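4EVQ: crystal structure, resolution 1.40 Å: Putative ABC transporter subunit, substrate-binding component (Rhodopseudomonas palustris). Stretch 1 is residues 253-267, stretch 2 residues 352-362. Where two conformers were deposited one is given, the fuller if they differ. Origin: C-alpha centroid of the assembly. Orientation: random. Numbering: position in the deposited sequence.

Stretch 1, residues 253-267: GDGIKTVLHYVSDLD
Stretch 2 (352-362) GGKSVNLGLAA

A strand can be held by neighbouring turns without backbone pairing: here carboxylates reach backbone amides, and water fills the gaps. Stretch 1 makes a type II turn (Gly 253 to Ile 256), a strand (257-260) and a type I turn (Val 263 to Leu 266); 470 Å² is buried in all. Stretch 2 begins at Gly 352 (phi/psi 71/27; CA 6.8 Å from Asp 254 CA), whose N donates to OD1 of Asp 254 (chi1 m) at 3.0 Å. Water 1 links that OD1 (2.6 Å) to Gly 353 N (2.8 Å), where phi/psi of 84/15 calls for glycine. Ser 355 to Asn 357 are extended. Ser 355 (m) is buried; water 2 joins its OG (2.8 Å) to Thr 258 OG1 (p; 2.7 Å), water 3 its O (2.6 Å) to Ser 264 OG (p; 2.5 Å). Val 263 (t) points toward this strand, CG1 3.5 Å from Ser 355 O. Val 356 points away overall, CA 6.6 Å from Asp 265 CA. Asn 357 (t), CA 6.3 Å from Val 263 CA, donates from N to OD2 of Asp 265 (chi1 p) at 3.2 Å, 167°. Water 4 joins Asp 265 OD1 (2.9 Å) to Asn 357 ND2 (3.0 Å); water 5 donates to Asp 265 OD2 (2.7 Å) and Asn 357 O (3.1 Å). Leu 358 (m, t; phi/psi -96/-5) brings CD1 3.8 Å from CE of long Lys 257. At the corner, Ala 361 CB lies 4.2 Å from Val 259 CG1 (t), a small apolar contact, their CA atoms 7.1 Å apart.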

# COMPACT_ATOMS: atom_id res chain seq x y z
N GLY A 253 18.81 -10.34 1.46
CA GLY A 253 18.08 -9.11 1.80
C GLY A 253 18.89 -8.14 2.66
O GLY A 253 18.56 -6.96 2.71
N ASP A 254 19.91 -8.61 3.36
CA ASP A 254 20.52 -7.77 4.37
C ASP A 254 21.13 -6.55 3.71
O ASP A 254 21.85 -6.64 2.71
CB ASP A 254 21.61 -8.52 5.14
CG ASP A 254 21.07 -9.51 6.20
OD1 ASP A 254 19.99 -9.25 6.77
OD2 ASP A 254 21.85 -10.46 6.54
N GLY A 255 20.83 -5.41 4.30
CA GLY A 255 21.36 -4.12 3.90
C GLY A 255 20.50 -3.32 2.92
O GLY A 255 20.80 -2.18 2.64
N ILE A 256 19.43 -3.91 2.42
CA ILE A 256 18.53 -3.15 1.56
C ILE A 256 17.89 -2.03 2.37
O ILE A 256 17.44 -2.25 3.49
CB ILE A 256 17.44 -4.07 0.93
CG1 ILE A 256 18.09 -5.09 -0.02
CG2 ILE A 256 16.38 -3.24 0.20
CD1 ILE A 256 17.09 -6.09 -0.51
N LYS A 257 17.84 -0.84 1.79
CA LYS A 257 17.26 0.32 2.45
C LYS A 257 15.91 0.62 1.80
O LYS A 257 15.77 0.60 0.59
CB LYS A 257 18.17 1.52 2.28
CG LYS A 257 19.49 1.37 3.01
CD LYS A 257 19.51 2.18 4.23
CE LYS A 257 20.75 1.98 5.09
NZ LYS A 257 22.03 2.12 4.41
N THR A 258 14.91 0.92 2.62
CA THR A 258 13.60 1.27 2.11
C THR A 258 12.98 2.38 2.92
O THR A 258 13.40 2.69 4.03
CB THR A 258 12.61 0.07 2.07
OG1 THR A 258 12.34 -0.40 3.39
CG2 THR A 258 13.10 -1.08 1.23
N VAL A 259 11.98 3.02 2.32
CA VAL A 259 11.16 4.00 3.02
C VAL A 259 9.72 3.51 3.02
O VAL A 259 9.21 3.09 1.98
CB VAL A 259 11.30 5.38 2.38
CG1 VAL A 259 10.26 6.34 2.93
CG2 VAL A 259 12.71 5.94 2.59
N LEU A 260 9.08 3.53 4.18
CA LEU A 260 7.69 3.07 4.27
C LEU A 260 7.04 3.72 5.48
O LEU A 260 7.69 4.03 6.47
CB LEU A 260 7.62 1.52 4.42
CG LEU A 260 6.29 0.86 4.07
CD1 LEU A 260 5.94 1.02 2.60
CD2 LEU A 260 6.37 -0.63 4.46
N HIS A 261 5.73 3.78 5.41
CA HIS A 261 4.85 4.27 6.47
C HIS A 261 4.61 3.28 7.61
O HIS A 261 3.84 3.56 8.51
CB HIS A 261 3.55 4.77 5.84
CG HIS A 261 2.91 3.80 4.92
ND1 HIS A 261 3.49 3.47 3.72
CD2 HIS A 261 1.74 3.14 4.99
CE1 HIS A 261 2.72 2.59 3.10
NE2 HIS A 261 1.65 2.38 3.84
N TYR A 262 5.25 2.13 7.58
CA TYR A 262 5.17 1.16 8.67
C TYR A 262 6.51 0.46 8.85
O TYR A 262 7.22 0.25 7.88
CB TYR A 262 4.09 0.09 8.38
CG TYR A 262 3.95 -0.91 9.48
CD1 TYR A 262 3.42 -0.57 10.73
CD2 TYR A 262 4.32 -2.25 9.27
CE1 TYR A 262 3.33 -1.49 11.73
CE2 TYR A 262 4.22 -3.18 10.29
CZ TYR A 262 3.70 -2.79 11.51
OH TYR A 262 3.61 -3.75 12.51
N VAL A 263 6.84 0.16 10.10
CA VAL A 263 7.98 -0.71 10.42
C VAL A 263 7.50 -1.58 11.57
O VAL A 263 6.82 -1.10 12.46
CB VAL A 263 9.20 0.05 10.96
CG1 VAL A 263 10.48 -0.80 10.74
CG2 VAL A 263 9.35 1.36 10.43
N SER A 264 7.83 -2.88 11.57
CA SER A 264 7.17 -3.75 12.53
C SER A 264 7.60 -3.49 13.94
O SER A 264 6.86 -3.85 14.84
CB SER A 264 7.31 -5.23 12.19
OG SER A 264 8.63 -5.53 12.13
N ASP A 265 8.74 -2.83 14.13
CA ASP A 265 9.26 -2.53 15.45
C ASP A 265 8.73 -1.26 16.07
O ASP A 265 9.19 -0.88 17.14
CB ASP A 265 10.83 -2.53 15.48
CG ASP A 265 11.47 -1.45 14.62
OD1 ASP A 265 10.77 -0.58 14.13
OD2 ASP A 265 12.74 -1.46 14.47
N LEU A 266 7.75 -0.60 15.45
CA LEU A 266 7.23 0.62 16.04
C LEU A 266 6.70 0.32 17.45
O LEU A 266 5.98 -0.65 17.64
CB LEU A 266 6.14 1.22 15.18
CG LEU A 266 6.58 1.88 13.85
CD1 LEU A 266 5.41 2.21 12.95
CD2 LEU A 266 7.39 3.15 14.14
N ASP A 267 7.05 1.14 18.43
CA ASP A 267 6.85 0.75 19.83
C ASP A 267 5.52 1.17 20.44
O ASP A 267 5.27 0.91 21.60
CB ASP A 267 8.02 1.26 20.68
CG ASP A 267 8.02 2.76 20.82
OD1 ASP A 267 8.46 3.44 19.87
OD2 ASP A 267 7.61 3.25 21.91
N GLY A 352 18.70 -8.97 9.49
CA GLY A 352 18.31 -10.07 10.33
C GLY A 352 16.94 -10.62 10.07
O GLY A 352 16.34 -11.21 10.97
N GLY A 353 16.45 -10.49 8.85
CA GLY A 353 15.15 -11.03 8.51
C GLY A 353 13.95 -10.17 8.85
O GLY A 353 12.84 -10.67 8.86
N LYS A 354 14.18 -8.90 9.12
CA LYS A 354 13.10 -7.95 9.35
C LYS A 354 13.62 -6.57 9.00
O LYS A 354 14.83 -6.33 8.99
CB LYS A 354 12.60 -8.01 10.79
CG LYS A 354 13.67 -7.69 11.79
CD LYS A 354 13.30 -8.23 13.16
CE LYS A 354 13.34 -7.14 14.25
NZ LYS A 354 14.71 -6.57 14.39
N SER A 355 12.73 -5.62 8.74
CA SER A 355 13.12 -4.23 8.55
C SER A 355 13.18 -3.58 9.90
O SER A 355 12.33 -3.81 10.74
CB SER A 355 12.15 -3.48 7.64
OG SER A 355 12.38 -3.81 6.29
N VAL A 356 14.22 -2.80 10.13
CA VAL A 356 14.38 -2.03 11.36
C VAL A 356 14.31 -0.56 11.05
O VAL A 356 14.65 -0.12 9.97
CB VAL A 356 15.66 -2.38 12.09
CG1 VAL A 356 15.70 -3.87 12.41
CG2 VAL A 356 16.83 -2.02 11.26
N ASN A 357 13.82 0.20 12.01
CA ASN A 357 13.64 1.63 11.87
C ASN A 357 14.96 2.38 12.06
O ASN A 357 15.54 2.35 13.11
CB ASN A 357 12.64 2.03 12.94
CG ASN A 357 12.12 3.44 12.79
OD1 ASN A 357 12.52 4.19 11.90
ND2 ASN A 357 11.16 3.79 13.64
N LEU A 358 15.38 3.09 11.02
CA LEU A 358 16.56 3.95 11.11
C LEU A 358 16.23 5.39 11.40
O LEU A 358 17.13 6.19 11.63
CB LEU A 358 17.34 3.87 9.82
CG LEU A 358 17.88 2.51 9.44
CD1 LEU A 358 18.69 2.66 8.16
CD2 LEU A 358 18.73 1.96 10.58
N GLY A 359 14.96 5.73 11.43
CA GLY A 359 14.52 7.05 11.84
C GLY A 359 13.50 7.59 10.87
O GLY A 359 13.18 6.99 9.88
N LEU A 360 12.98 8.75 11.16
CA LEU A 360 11.97 9.35 10.35
C LEU A 360 12.60 9.86 9.05
O LEU A 360 13.62 10.60 9.09
CB LEU A 360 11.42 10.52 11.17
CG LEU A 360 10.15 11.14 10.68
CD1 LEU A 360 9.09 10.12 10.62
CD2 LEU A 360 9.76 12.29 11.64
N ALA A 361 12.03 9.51 7.91
CA ALA A 361 12.42 10.04 6.62
C ALA A 361 11.60 11.28 6.29
O ALA A 361 12.18 12.30 5.92
CB ALA A 361 12.27 8.99 5.51
N ALA A 362 10.29 11.23 6.44
CA ALA A 362 9.41 12.36 6.19
C ALA A 362 8.43 12.41 7.33
O ALA A 362 7.90 11.37 7.69
CB ALA A 362 8.67 12.21 4.85
O HOH W 1 17.45 -9.42 6.51
O HOH W 2 13.81 -2.37 4.40
O HOH W 3 10.90 -4.63 12.69
O HOH W 4 10.70 1.82 15.80
O HOH W 5 14.77 0.17 15.12